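Local structure of predicted metal-dependent phosphohydrolase (Magnetospirillum magnetotacticum MS-1, 3KH1) at residues V17-I20 / D21-K24; I77-D81 / A82-F86; V189-A192 / V193-Y197. The protein is probably a metal-dependent phosphohydrolase of the HD-domain superfamily, possibly with 5'-deoxynucleotidase activity. One frame throughout, in Å; residues are numbered along the deposited sequence.

Contact 1 of 3, residues V17-I20 / D21-K24; sequences VVEI and DKLK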
loop_
_atom_site.group_PDB
_atom_site.type_symbol
_atom_site.label_atom_id
_atom_site.label_comp_id
_atom_site.label_asym_id
_atom_site.label_seq_id
_atom_site.Cartn_x
_atom_site.Cartn_y
_atom_site.Cartn_z
ATOM N N VAL A 17 -11.444 -7.594 -2.748
ATOM C CA VAL A 17 -10.884 -6.321 -3.205
ATOM C C VAL A 17 -11.730 -5.153 -2.705
ATOM O O VAL A 17 -11.183 -4.127 -2.211
ATOM C CB VAL A 17 -10.631 -6.281 -4.716
ATOM C CG1 VAL A 17 -10.225 -4.861 -5.174
ATOM C CG2 VAL A 17 -9.542 -7.335 -5.138
ATOM N N VAL A 18 -13.044 -5.259 -2.849
ATOM C CA VAL A 18 -13.934 -4.197 -2.409
ATOM C C VAL A 18 -13.949 -4.052 -0.880
ATOM O O VAL A 18 -13.926 -2.935 -0.349
ATOM C CB VAL A 18 -15.357 -4.401 -3.009
ATOM C CG1 VAL A 18 -16.386 -3.469 -2.351
ATOM C CG2 VAL A 18 -15.277 -4.225 -4.560
ATOM N N GLU A 19 -14.033 -5.177 -0.172
ATOM C CA GLU A 19 -14.111 -5.187 1.288
ATOM C C GLU A 19 -12.909 -4.514 1.950
ATOM O O GLU A 19 -13.055 -3.755 2.909
ATOM C CB GLU A 19 -14.231 -6.604 1.785
ATOM C CG GLU A 19 -14.379 -6.702 3.323
ATOM C CD GLU A 19 -15.711 -6.201 3.926
ATOM O OE1 GLU A 19 -16.666 -5.854 3.198
ATOM O OE2 GLU A 19 -15.839 -6.213 5.177
ATOM N N ILE A 20 -11.727 -4.727 1.388
ATOM C CA ILE A 20 -10.509 -4.265 2.049
ATOM C C ILE A 20 -10.299 -2.772 1.913
ATOM O O ILE A 20 -9.381 -2.251 2.559
ATOM C CB ILE A 20 -9.263 -5.116 1.651
ATOM C CG1 ILE A 20 -8.870 -4.931 0.190
ATOM C CG2 ILE A 20 -9.439 -6.592 2.031
ATOM C CD1 ILE A 20 -7.531 -5.641 -0.220
ATOM N N ASP A 21 -11.119 -2.043 1.139
ATOM C CA ASP A 21 -11.178 -0.588 1.290
ATOM C C ASP A 21 -11.230 -0.177 2.746
ATOM O O ASP A 21 -10.723 0.905 3.128
ATOM C CB ASP A 21 -12.382 0.039 0.545
ATOM C CG ASP A 21 -12.256 1.584 0.354
ATOM O OD1 ASP A 21 -11.457 1.979 -0.506
ATOM O OD2 ASP A 21 -13.019 2.383 0.987
ATOM N N LYS A 22 -11.914 -0.993 3.557
ATOM C CA LYS A 22 -12.143 -0.656 4.953
ATOM C C LYS A 22 -10.869 -0.549 5.775
ATOM O O LYS A 22 -10.874 0.064 6.845
ATOM C CB LYS A 22 -13.076 -1.679 5.564
ATOM C CG LYS A 22 -14.479 -1.654 4.970
ATOM C CD LYS A 22 -15.350 -2.767 5.616
ATOM C CE LYS A 22 -16.756 -2.854 5.069
ATOM N NZ LYS A 22 -17.499 -4.002 5.747
ATOM N N LEU A 23 -9.758 -1.094 5.295
ATOM C CA LEU A 23 -8.496 -0.984 6.058
ATOM C C LEU A 23 -8.080 0.474 6.203
ATOM O O LEU A 23 -7.371 0.863 7.134
ATOM C CB LEU A 23 -7.402 -1.825 5.405
ATOM C CG LEU A 23 -6.105 -1.930 6.210
ATOM C CD1 LEU A 23 -6.398 -2.645 7.540
ATOM C CD2 LEU A 23 -5.066 -2.625 5.399
ATOM N N LYS A 24 -8.507 1.289 5.250
ATOM C CA LYS A 24 -8.174 2.714 5.205
ATOM C C LYS A 24 -8.739 3.485 6.394
ATOM O O LYS A 24 -8.208 4.560 6.687
ATOM C CB LYS A 24 -8.686 3.313 3.881
ATOM C CG LYS A 24 -7.973 2.701 2.643
ATOM C CD LYS A 24 -8.675 3.029 1.337
ATOM C CE LYS A 24 -8.102 2.230 0.178
ATOM N NZ LYS A 24 -8.872 2.458 -1.106
#
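A chi1 of -178° turns Glu19 CG away from its own N, and the chain then bends at chi2, while Lys22 runs fully extended beyond CG; the two chains meet obliquely at their charged ends. Lys22 NZ donates to Glu19 OE2 at 2.8 Å, arriving on the syn side of the carboxylate but 35° out of its plane. Before that, the Lys22 chain passes beside the Glu19 carbonyl, its CG 3.3 Å from Glu19 O. Arg106 forms a second salt bridge to the same OE2, so two cations share one oxygen. Here helix 8-19 gives way to a 3-10 segment: the hydrogen bonds reach back three residues, from Lys22 N to Glu19 O (3.1 Å) and from Leu23 N to Ile20 O (3.0 Å). The bond from Asp21 N to Val18 O is longer, 3.3 Å. One turn on, Lys24 NZ meets Asp21 OD1 at 2.7 Å on its anti side. Both side chains continue into the dimer interface, Lys24 NZ to Glu39 and His47 of the second subunit and Asp21 OD2 to the backbone N of Thr33 of that subunit. Ile20 turns instead into its own chain and packs on Ile77.

Contact 2 of 3, residues I77-D81 / A82-F86; sequences IVEID and AGDTF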
loop_
_atom_site.group_PDB
_atom_site.type_symbol
_atom_site.label_atom_id
_atom_site.label_comp_id
_atom_site.label_asym_id
_atom_site.label_seq_id
_atom_site.Cartn_x
_atom_site.Cartn_y
_atom_site.Cartn_z
ATOM N N ILE A 77 -4.785 -6.722 7.315
ATOM C CA ILE A 77 -6.189 -6.895 6.905
ATOM C C ILE A 77 -7.092 -7.329 8.048
ATOM O O ILE A 77 -8.241 -6.843 8.150
ATOM C CB ILE A 77 -6.295 -7.776 5.654
ATOM C CG1 ILE A 77 -5.815 -6.946 4.410
ATOM C CG2 ILE A 77 -7.723 -8.358 5.499
ATOM C CD1 ILE A 77 -5.622 -7.776 3.135
ATOM N N VAL A 78 -6.585 -8.198 8.932
ATOM C CA VAL A 78 -7.404 -8.583 10.076
ATOM C C VAL A 78 -7.878 -7.418 10.946
ATOM O O VAL A 78 -8.935 -7.521 11.621
ATOM C CB VAL A 78 -6.698 -9.619 10.994
ATOM C CG1 VAL A 78 -6.578 -10.981 10.243
ATOM C CG2 VAL A 78 -5.342 -9.084 11.548
ATOM N N GLU A 79 -7.146 -6.303 10.940
ATOM C CA GLU A 79 -7.534 -5.140 11.741
ATOM C C GLU A 79 -8.840 -4.476 11.291
ATOM O O GLU A 79 -9.420 -3.697 12.041
ATOM C CB GLU A 79 -6.371 -4.130 11.867
ATOM C CG GLU A 79 -5.100 -4.788 12.485
ATOM C CD GLU A 79 -4.113 -3.829 13.106
ATOM O OE1 GLU A 79 -4.173 -2.630 12.855
ATOM O OE2 GLU A 79 -3.275 -4.335 13.906
ATOM N N ILE A 80 -9.298 -4.737 10.067
ATOM C CA ILE A 80 -10.622 -4.275 9.633
ATOM C C ILE A 80 -11.662 -4.616 10.672
ATOM O O ILE A 80 -12.535 -3.793 10.944
ATOM C CB ILE A 80 -10.997 -4.813 8.238
ATOM C CG1 ILE A 80 -10.135 -4.167 7.158
ATOM C CG2 ILE A 80 -12.485 -4.646 7.948
ATOM C CD1 ILE A 80 -10.135 -4.899 5.858
ATOM N N ASP A 81 -11.626 -5.850 11.189
ATOM C CA ASP A 81 -12.551 -6.282 12.213
ATOM C C ASP A 81 -11.956 -6.165 13.619
ATOM O O ASP A 81 -12.692 -5.905 14.587
ATOM C CB ASP A 81 -12.987 -7.746 12.004
ATOM C CG ASP A 81 -13.869 -7.980 10.775
ATOM O OD1 ASP A 81 -14.264 -7.007 10.062
ATOM O OD2 ASP A 81 -14.212 -9.205 10.608
ATOM N N ALA A 82 -10.656 -6.433 13.771
ATOM C CA ALA A 82 -10.054 -6.497 15.119
ATOM C C ALA A 82 -9.600 -5.146 15.666
ATOM O O ALA A 82 -9.357 -5.045 16.879
ATOM C CB ALA A 82 -8.897 -7.488 15.160
ATOM N N GLY A 83 -9.465 -4.137 14.808
ATOM C CA GLY A 83 -8.913 -2.836 15.194
ATOM C C GLY A 83 -7.415 -2.902 15.395
ATOM O O GLY A 83 -6.789 -3.946 15.283
ATOM N N ASP A 84 -6.829 -1.754 15.646
ATOM C CA ASP A 84 -5.434 -1.645 15.927
ATOM C C ASP A 84 -5.206 -1.722 17.438
ATOM O O ASP A 84 -6.045 -1.272 18.236
ATOM C CB ASP A 84 -4.920 -0.299 15.407
ATOM C CG ASP A 84 -3.438 -0.098 15.668
ATOM O OD1 ASP A 84 -2.686 -0.873 15.083
ATOM O OD2 ASP A 84 -3.049 0.803 16.426
ATOM N N THR A 85 -4.075 -2.329 17.808
ATOM C CA THR A 85 -3.625 -2.374 19.178
ATOM C C THR A 85 -2.245 -1.731 19.238
ATOM O O THR A 85 -1.320 -2.211 18.584
ATOM C CB THR A 85 -3.513 -3.867 19.666
ATOM O OG1 THR A 85 -4.766 -4.601 19.464
ATOM C CG2 THR A 85 -3.163 -3.899 21.149
ATOM N N PHE A 86 -2.090 -0.679 20.028
ATOM C CA PHE A 86 -0.788 -0.014 20.154
ATOM C C PHE A 86 0.192 -0.989 20.799
ATOM O O PHE A 86 -0.154 -1.666 21.748
ATOM C CB PHE A 86 -0.948 1.232 20.981
ATOM C CG PHE A 86 0.312 2.043 21.135
ATOM C CD1 PHE A 86 1.046 2.452 20.038
ATOM C CD2 PHE A 86 0.738 2.389 22.391
ATOM C CE1 PHE A 86 2.181 3.246 20.204
ATOM C CE2 PHE A 86 1.869 3.157 22.594
ATOM C CZ PHE A 86 2.593 3.610 21.485
HETATM O O HOH W 1 -1.854 -3.833 16.263
#
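The carboxylates of Glu79 and Asp84 lie side by side, pointing the same way with their planes 58° apart, and meet through Glu79 OE1 and Asp84 OD1. This is the C-terminal end of the short helix 79-82 in the HD domain, where Gly83 leaves helical geometry with a positive phi of 74° and the chain runs out in an extended form toward Phe86. Two backbone bonds close the last turn: Ala82 N to Val78 O at 3.0 Å and Gly83 N to Glu79 O at 2.8 Å. Val78 O also accepts from Asp81 N. Glu79 extends beyond CG alongside the chain leaving the helix, its CB and CG each 3.4 Å from Gly83 O. At its end OE1 comes within 3.2 Å of Asp84 OD1, two acceptors that are not hydrogen-bonded to each other. The carboxylates of Asp41 and Asp76 also lie close to that of Glu79, and the side chain of Asp84 is about 8 Å from a bound calcium ion, which is consistent with a place near the metal site. Asp84 has CG anti to the backbone N (chi1 180°), which lays its carboxylate next to that of Glu79. Away from this cluster, Asp81 forms a salt bridge with Arg106, tying the helix to helix 96-108, while Ala82 packs on Glu100. A water joins the helix to the chain after it, bonded to Glu79 OE2 at 2.8 Å and accepting from Thr85 N at 3.1 Å.

Contact 3 of 3, residues V189-A192 / V193-Y197; sequences VDEA and VRRGY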
loop_
_atom_site.group_PDB
_atom_site.type_symbol
_atom_site.label_atom_id
_atom_site.label_comp_id
_atom_site.label_asym_id
_atom_site.label_seq_id
_atom_site.Cartn_x
_atom_site.Cartn_y
_atom_site.Cartn_z
ATOM N N VAL A 189 17.534 5.808 17.945
ATOM C CA VAL A 189 16.941 5.879 19.277
ATOM C C VAL A 189 17.898 6.539 20.274
ATOM O O VAL A 189 17.477 7.334 21.089
ATOM C CB VAL A 189 16.522 4.441 19.701
ATOM C CG1 VAL A 189 16.148 4.371 21.184
ATOM C CG2 VAL A 189 15.348 3.959 18.802
ATOM N N ASP A 190 19.202 6.254 20.167
ATOM C CA ASP A 190 20.181 6.949 20.994
ATOM C C ASP A 190 20.049 8.456 20.830
ATOM O O ASP A 190 20.077 9.202 21.797
ATOM C CB ASP A 190 21.631 6.572 20.618
ATOM C CG ASP A 190 22.043 5.164 21.063
ATOM O OD1 ASP A 190 21.355 4.541 21.903
ATOM O OD2 ASP A 190 23.087 4.676 20.545
ATOM N N GLU A 191 19.960 8.903 19.578
ATOM C CA GLU A 191 19.841 10.327 19.307
ATOM C C GLU A 191 18.493 10.852 19.831
ATOM O O GLU A 191 18.426 11.959 20.366
ATOM C CB GLU A 191 20.011 10.616 17.822
ATOM C CG GLU A 191 19.854 12.094 17.445
ATOM C CD GLU A 191 20.927 13.040 17.972
ATOM O OE1 GLU A 191 22.016 12.585 18.373
ATOM O OE2 GLU A 191 20.665 14.268 17.963
ATOM N N ALA A 192 17.403 10.098 19.654
ATOM C CA ALA A 192 16.108 10.509 20.197
ATOM C C ALA A 192 16.182 10.763 21.699
ATOM O O ALA A 192 15.592 11.725 22.217
ATOM C CB ALA A 192 15.068 9.410 19.900
ATOM N N VAL A 193 16.916 9.921 22.415
ATOM C CA VAL A 193 17.030 10.094 23.863
ATOM C C VAL A 193 17.811 11.379 24.155
ATOM O O VAL A 193 17.431 12.180 25.008
ATOM C CB VAL A 193 17.682 8.846 24.547
ATOM C CG1 VAL A 193 18.041 9.139 26.000
ATOM C CG2 VAL A 193 16.767 7.636 24.456
ATOM N N ARG A 194 18.915 11.581 23.429
ATOM C CA ARG A 194 19.707 12.803 23.595
ATOM C C ARG A 194 18.876 14.065 23.354
ATOM O O ARG A 194 19.104 15.077 24.025
ATOM C CB ARG A 194 20.910 12.815 22.659
ATOM C CG ARG A 194 21.997 11.839 23.022
ATOM C CD ARG A 194 23.157 11.922 21.965
ATOM N NE ARG A 194 23.695 13.284 21.912
ATOM C CZ ARG A 194 24.776 13.684 22.597
ATOM N NH1 ARG A 194 25.200 14.945 22.537
ATOM N NH2 ARG A 194 25.421 12.822 23.363
ATOM N N ARG A 195 17.936 14.018 22.399
ATOM C CA ARG A 195 17.117 15.162 22.065
ATOM C C ARG A 195 15.886 15.331 22.936
ATOM O O ARG A 195 15.171 16.325 22.785
ATOM C CB ARG A 195 16.660 15.067 20.616
ATOM C CG ARG A 195 17.767 15.065 19.613
ATOM C CD ARG A 195 17.193 15.188 18.232
ATOM N NE ARG A 195 18.176 15.173 17.163
ATOM C CZ ARG A 195 17.882 15.506 15.912
ATOM N NH1 ARG A 195 16.663 15.914 15.589
ATOM N NH2 ARG A 195 18.784 15.369 14.960
ATOM N N GLY A 196 15.649 14.380 23.838
ATOM C CA GLY A 196 14.490 14.413 24.746
ATOM C C GLY A 196 13.181 13.962 24.092
ATOM O O GLY A 196 12.107 14.218 24.629
ATOM N N TYR A 197 13.267 13.267 22.960
ATOM C CA TYR A 197 12.061 12.763 22.311
ATOM C C TYR A 197 11.481 11.517 23.008
ATOM O O TYR A 197 10.307 11.153 22.833
ATOM C CB TYR A 197 12.395 12.321 20.874
ATOM C CG TYR A 197 12.903 13.384 19.923
ATOM C CD1 TYR A 197 12.845 14.736 20.230
ATOM C CD2 TYR A 197 13.382 13.026 18.662
ATOM C CE1 TYR A 197 13.284 15.683 19.303
ATOM C CE2 TYR A 197 13.801 13.973 17.757
ATOM C CZ TYR A 197 13.752 15.295 18.078
ATOM O OH TYR A 197 14.202 16.242 17.159
#
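Glu191 and Arg195, one helical turn apart, carry the main ionic contact: Arg195 NE donates to Glu191 OE2 at 2.8 Å, nearly straight at 171°. The oxygen uses its anti lone pair and lies in the guanidinium plane, at its edge, with the carboxylate turned almost perpendicular. Glu191 OE1 makes a long salt bridge to Arg194 NE, 4.0 Å, which completes a loose network. With an alanine here in place of the glutamate, Arg195 NE would probably lose its acceptor, leaving Tyr197 OH to hold the guanidinium within this turn. That second hold is a hydrogen bond from Arg195 NH1 to Tyr197 OH, 2.9 Å, again in the guanidinium plane. Among backbone bonds, Tyr197 N reaches Ala192 O (2.9 Å) and Gly196 N reaches Val193 O (3.1 Å); with the positive phi of Gly196 they form a Schellman motif that ends the helix. Apolar contact is modest: Arg195 CB lies 3.7 Å above one face of the Tyr197 ring, toward its rim, and Ala192 CB meets Tyr197 CB. At this end of helix 179-195, Tyr197 meets Phe150 of helix 132-151 edge-to-face, Glu191 and Arg195 also touch Phe150, and Val189 packs against helix 164-177.

In the fold
Contacts 1 and 2 are neighbours, their centres about 12 Å apart, and touch through packing of Ile20, Lys22 and Leu23 on Ile80 and of Ile20 on Ile77. Arg106 of helix 96-108 serves both, pairing with Glu19 in one and Asp81 in the other. All three are partly buried, but contact 2 lies nearest the chain's centre (about 11 Å between centres, against 16 Å and 24 Å), and contact 3, across that centre from contact 1, has more exposed residues. All lie at helix ends, yet their chemistry differs: contact 1 pairs opposite charges and meets the second subunit, contact 2 sets two carboxylates side by side, with Asp84 about 8 Å from the calcium ion, and contact 3 surrounds a Schellman motif with a surface salt-bridge network.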